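Local coordinates for protein CMP-sialic acid transporter 1 (Zea mays, PDB 6I1R) that probably carries CMP-sialic acid from the cytoplasm into the Golgi as a nucleotide-sugar transporter, and binds CMP in an outward-facing conformation, at residues 74-77 / 78-82; 291-294 / 295-299. The protein carries 5 engineered substitutions. All blocks are in the same frame, centred on the assembly; numbering follows the deposited sequence.

Interaction 1 (74-77 / 78-82); sequences LYVV and PSVIY. With C5P (cytidine-5'-monophosphate), chain D.
Val77 and Ile81 meet one turn apart in the opening turns of helix 76-92, a predicted transmembrane helix that reaches the nucleotide pocket. Val77 CG1, swung anti to its own backbone N (chi1 171°), crosses the end of Ile81 and lies 3.6 Å from Ile81 CD1. One residue back the same four-residue step pairs Val76 with Val80, Val76 CG1 standing 3.9 Å from Val80 CG2. The valines suit these places by offering methyls close to the backbone, while Ile81 extends its longer arm back to Val77. Val76 also packs on Phe201 and Val80 on Phe205, both of helix 191-216, whereas Val77 leans on Tyr179 of helix 160-186.

Pro78 fits the first turn, where a residue without an N-H costs little; its ring puts CD 3.5 Å from Tyr75 O. The backbone then settles into i to i+4 bonding: Val80 N reaches Val76 O, and Ile81 N donates to Val77 O in a straight bond (2.9 Å, 164°).

On the polar side Ser79 and Tyr82 meet CMP. Ser79, small enough to let the ribose come close, has CB 3.3 Å from O3' of the nucleotide. Replacing Tyr82 with an alanine would probably deprive the phosphate of its aromatic floor, leaving the 5' end of CMP freer to shift. That floor is one ring face, with the phosphate oxygen O1P of CMP 3.2 Å above the plane, over the ring centre.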
# COMPACT_ATOMS: atom_id res chain seq x y z
N LEU B 74 34.60 2.97 8.03
CA LEU B 74 33.67 3.45 9.07
C LEU B 74 32.35 3.93 8.45
O LEU B 74 31.35 4.04 9.16
CB LEU B 74 34.34 4.58 9.87
CG LEU B 74 34.96 4.16 11.21
CD1 LEU B 74 36.04 3.11 11.01
CD2 LEU B 74 35.50 5.36 11.95
N TYR B 75 32.33 4.21 7.15
CA TYR B 75 31.11 4.68 6.49
C TYR B 75 30.12 3.53 6.27
O TYR B 75 29.00 3.76 5.80
CB TYR B 75 31.45 5.39 5.17
CG TYR B 75 32.11 6.74 5.36
CD1 TYR B 75 33.48 6.84 5.51
CD2 TYR B 75 31.36 7.90 5.39
CE1 TYR B 75 34.10 8.07 5.69
CE2 TYR B 75 31.96 9.14 5.56
CZ TYR B 75 33.34 9.23 5.71
OH TYR B 75 33.94 10.44 5.89
N VAL B 76 30.50 2.30 6.62
CA VAL B 76 29.60 1.15 6.52
C VAL B 76 28.53 1.27 7.62
O VAL B 76 27.36 0.96 7.39
CB VAL B 76 30.36 -0.19 6.65
CG1 VAL B 76 29.42 -1.39 6.49
CG2 VAL B 76 31.51 -0.31 5.66
N VAL B 77 28.94 1.75 8.79
CA VAL B 77 28.16 1.62 10.03
C VAL B 77 26.74 2.17 9.82
O VAL B 77 25.77 1.46 10.06
CB VAL B 77 28.88 2.27 11.23
CG1 VAL B 77 27.98 2.35 12.46
CG2 VAL B 77 30.18 1.56 11.56
N PRO B 78 26.61 3.43 9.35
CA PRO B 78 25.26 3.98 9.16
C PRO B 78 24.34 3.04 8.37
O PRO B 78 23.17 2.87 8.73
CB PRO B 78 25.47 5.29 8.38
CG PRO B 78 26.85 5.72 8.77
CD PRO B 78 27.61 4.41 8.91
N SER B 79 24.87 2.42 7.33
CA SER B 79 24.10 1.50 6.48
C SER B 79 23.70 0.25 7.28
O SER B 79 22.60 -0.27 7.09
CB SER B 79 24.86 1.14 5.23
OG SER B 79 24.92 2.24 4.34
N VAL B 80 24.59 -0.24 8.14
CA VAL B 80 24.29 -1.40 8.99
C VAL B 80 23.17 -1.03 9.97
O VAL B 80 22.26 -1.83 10.20
CB VAL B 80 25.54 -1.91 9.73
CG1 VAL B 80 25.18 -2.84 10.88
CG2 VAL B 80 26.51 -2.60 8.78
N ILE B 81 23.25 0.17 10.55
CA ILE B 81 22.23 0.63 11.49
C ILE B 81 20.89 0.73 10.75
O ILE B 81 19.88 0.20 11.21
CB ILE B 81 22.61 1.98 12.14
CG1 ILE B 81 23.92 1.89 12.93
CG2 ILE B 81 21.48 2.49 13.01
CD1 ILE B 81 24.54 3.24 13.24
N TYR B 82 20.91 1.39 9.60
CA TYR B 82 19.69 1.63 8.82
C TYR B 82 19.06 0.31 8.37
O TYR B 82 17.83 0.21 8.29
CB TYR B 82 19.97 2.55 7.63
CG TYR B 82 19.99 4.03 7.94
CD1 TYR B 82 18.93 4.63 8.60
CD2 TYR B 82 21.05 4.83 7.56
CE1 TYR B 82 18.93 5.99 8.88
CE2 TYR B 82 21.07 6.19 7.84
CZ TYR B 82 20.01 6.77 8.50
OH TYR B 82 20.01 8.11 8.78
O3P C5P D . 19.66 6.96 2.86
P C5P D . 19.13 5.84 3.71
O1P C5P D . 19.08 6.15 5.19
O2P C5P D . 17.88 5.18 3.17
O5' C5P D . 20.26 4.69 3.60
C5' C5P D . 19.96 3.44 2.99
C4' C5P D . 20.16 2.32 4.00
O4' C5P D . 18.93 2.05 4.68
C3' C5P D . 20.61 1.03 3.32
O3' C5P D . 21.93 0.68 3.77
C2' C5P D . 19.57 -0.02 3.68
O2' C5P D . 20.12 -1.13 4.39
C1' C5P D . 18.54 0.69 4.55
N1 C5P D . 17.22 0.61 3.92
C2 C5P D . 16.54 -0.63 3.86
N3 C5P D . 15.33 -0.71 3.28
C4 C5P D . 14.74 0.39 2.76
C5 C5P D . 15.40 1.62 2.81
C6 C5P D . 16.65 1.70 3.41
O2 C5P D . 17.07 -1.66 4.33
N4 C5P D . 13.52 0.30 2.18

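Interaction 2 (291-294 / 295-299); sequences LGII and ICIIS
From Leu291 to Ile298 the backbone is regular alpha-helix, with four successive i to i+4 bonds in which Leu291 O, Gly292 O, Ile293 O and Ile294 O accept from Ile295 N, Cys296 N, Ile297 N and Ile298 N, the first almost straight (176°) and the second more bent (148°).

These turns belong to helix 287-304, a predicted transmembrane helix of the nucleotide-sugar transporter fold, and its sides differ in character. On the surface Ile294 and Ile298 run alongside each other with their ends turned in a common direction, Ile294 CG2 lying 4.0 Å from Ile298 CD1. Ile293 and Ile297 pair in the same fashion but more closely, Ile293 CG2 approaching Ile297 CD1 to 3.6 Å. In each couple the earlier residue offers its branch methyl, anti to the backbone N, and the later one folds its longer arm back along the helix. Ile297 CG1 lies beside its own backbone N (chi1 -73°), which carries CD1 back toward the preceding turn. Isoleucine suits such positions: it is apolar enough for a membrane-spanning helix, and its branch methyl offers a surface on which the longer arm of the isoleucine four residues on can lie.

The buried positions, Gly292, Cys296 and Ser299, are small, which allows neighbouring helices to come close; Ile293 and Ile295 flank them, on Leu271 and Val275 of helix 259-279 and on Leu134 of helix 126-143. Cys296 is buried against Met268 and Leu271 of helix 259-279 and Thr139 of helix 126-143, and Ser299 hydrogen-bonds through OG to Ala131 O, which satisfies its buried hydroxyl. The thiol of Cys296 turns back over the preceding turn, with SG 3.3 Å from Gly292 O.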
# COMPACT_ATOMS: atom_id res chain seq x y z
N LEU B 291 -2.29 23.64 18.78
CA LEU B 291 -1.53 23.57 20.03
C LEU B 291 -0.08 23.14 19.74
O LEU B 291 0.86 23.78 20.20
CB LEU B 291 -2.21 22.59 20.99
CG LEU B 291 -3.61 22.97 21.46
CD1 LEU B 291 -4.20 21.87 22.34
CD2 LEU B 291 -3.60 24.30 22.20
N GLY B 292 0.07 22.06 18.97
CA GLY B 292 1.39 21.52 18.64
C GLY B 292 2.31 22.55 17.99
O GLY B 292 3.51 22.56 18.25
N ILE B 293 1.73 23.42 17.16
CA ILE B 293 2.49 24.46 16.46
C ILE B 293 3.04 25.47 17.48
O ILE B 293 4.20 25.85 17.41
CB ILE B 293 1.63 25.14 15.38
CG1 ILE B 293 1.41 24.21 14.18
CG2 ILE B 293 2.23 26.47 14.95
CD1 ILE B 293 0.28 24.63 13.27
N ILE B 294 2.19 25.90 18.42
CA ILE B 294 2.57 26.91 19.42
C ILE B 294 3.69 26.34 20.30
O ILE B 294 4.68 27.02 20.57
CB ILE B 294 1.35 27.37 20.24
CG1 ILE B 294 0.36 28.16 19.38
CG2 ILE B 294 1.79 28.18 21.46
CD1 ILE B 294 -1.02 28.28 19.98
N ILE B 295 3.51 25.10 20.75
CA ILE B 295 4.54 24.41 21.53
C ILE B 295 5.86 24.42 20.75
O ILE B 295 6.91 24.76 21.29
CB ILE B 295 4.10 22.98 21.89
CG1 ILE B 295 2.98 22.97 22.92
CG2 ILE B 295 5.29 22.14 22.34
CD1 ILE B 295 2.08 21.76 22.84
N CYS B 296 5.77 24.07 19.47
CA CYS B 296 6.95 23.90 18.63
C CYS B 296 7.60 25.26 18.33
O CYS B 296 8.82 25.38 18.42
CB CYS B 296 6.60 23.16 17.34
SG CYS B 296 6.46 21.37 17.58
N ILE B 297 6.81 26.28 18.01
CA ILE B 297 7.34 27.63 17.78
C ILE B 297 8.09 28.09 19.04
O ILE B 297 9.16 28.68 18.95
CB ILE B 297 6.23 28.62 17.37
CG1 ILE B 297 5.77 28.37 15.93
CG2 ILE B 297 6.68 30.06 17.57
CD1 ILE B 297 4.54 29.16 15.53
N ILE B 298 7.51 27.83 20.21
CA ILE B 298 8.13 28.21 21.49
C ILE B 298 9.36 27.33 21.73
O ILE B 298 10.38 27.81 22.22
CB ILE B 298 7.11 28.15 22.64
CG1 ILE B 298 6.22 29.40 22.66
CG2 ILE B 298 7.80 27.93 23.99
CD1 ILE B 298 4.99 29.28 23.52
N SER B 299 9.28 26.04 21.39
CA SER B 299 10.43 25.15 21.49
C SER B 299 11.57 25.64 20.59
O SER B 299 12.75 25.46 20.92
CB SER B 299 10.06 23.72 21.17
OG SER B 299 11.19 22.87 21.31

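Both interactions are local contacts between successive turns of a predicted transmembrane helix, and both belong to the same nucleotide-sugar transporter chain. Their centres are about 34 Å apart on opposite sides of the chain's centre, and their nearest atoms are about 21 Å apart, so neither contact bears directly on the other. Only interaction 1 contributes residues to the CMP pocket; interaction 2 is structural packing away from it. Their neighbours differ accordingly: residues 74-82 pack between helices 160-186 and 191-216, the latter also supplying Phe205 to the pocket, whereas residues 291-299 lean on helices 126-143 and 259-279 and present isoleucines on the surface.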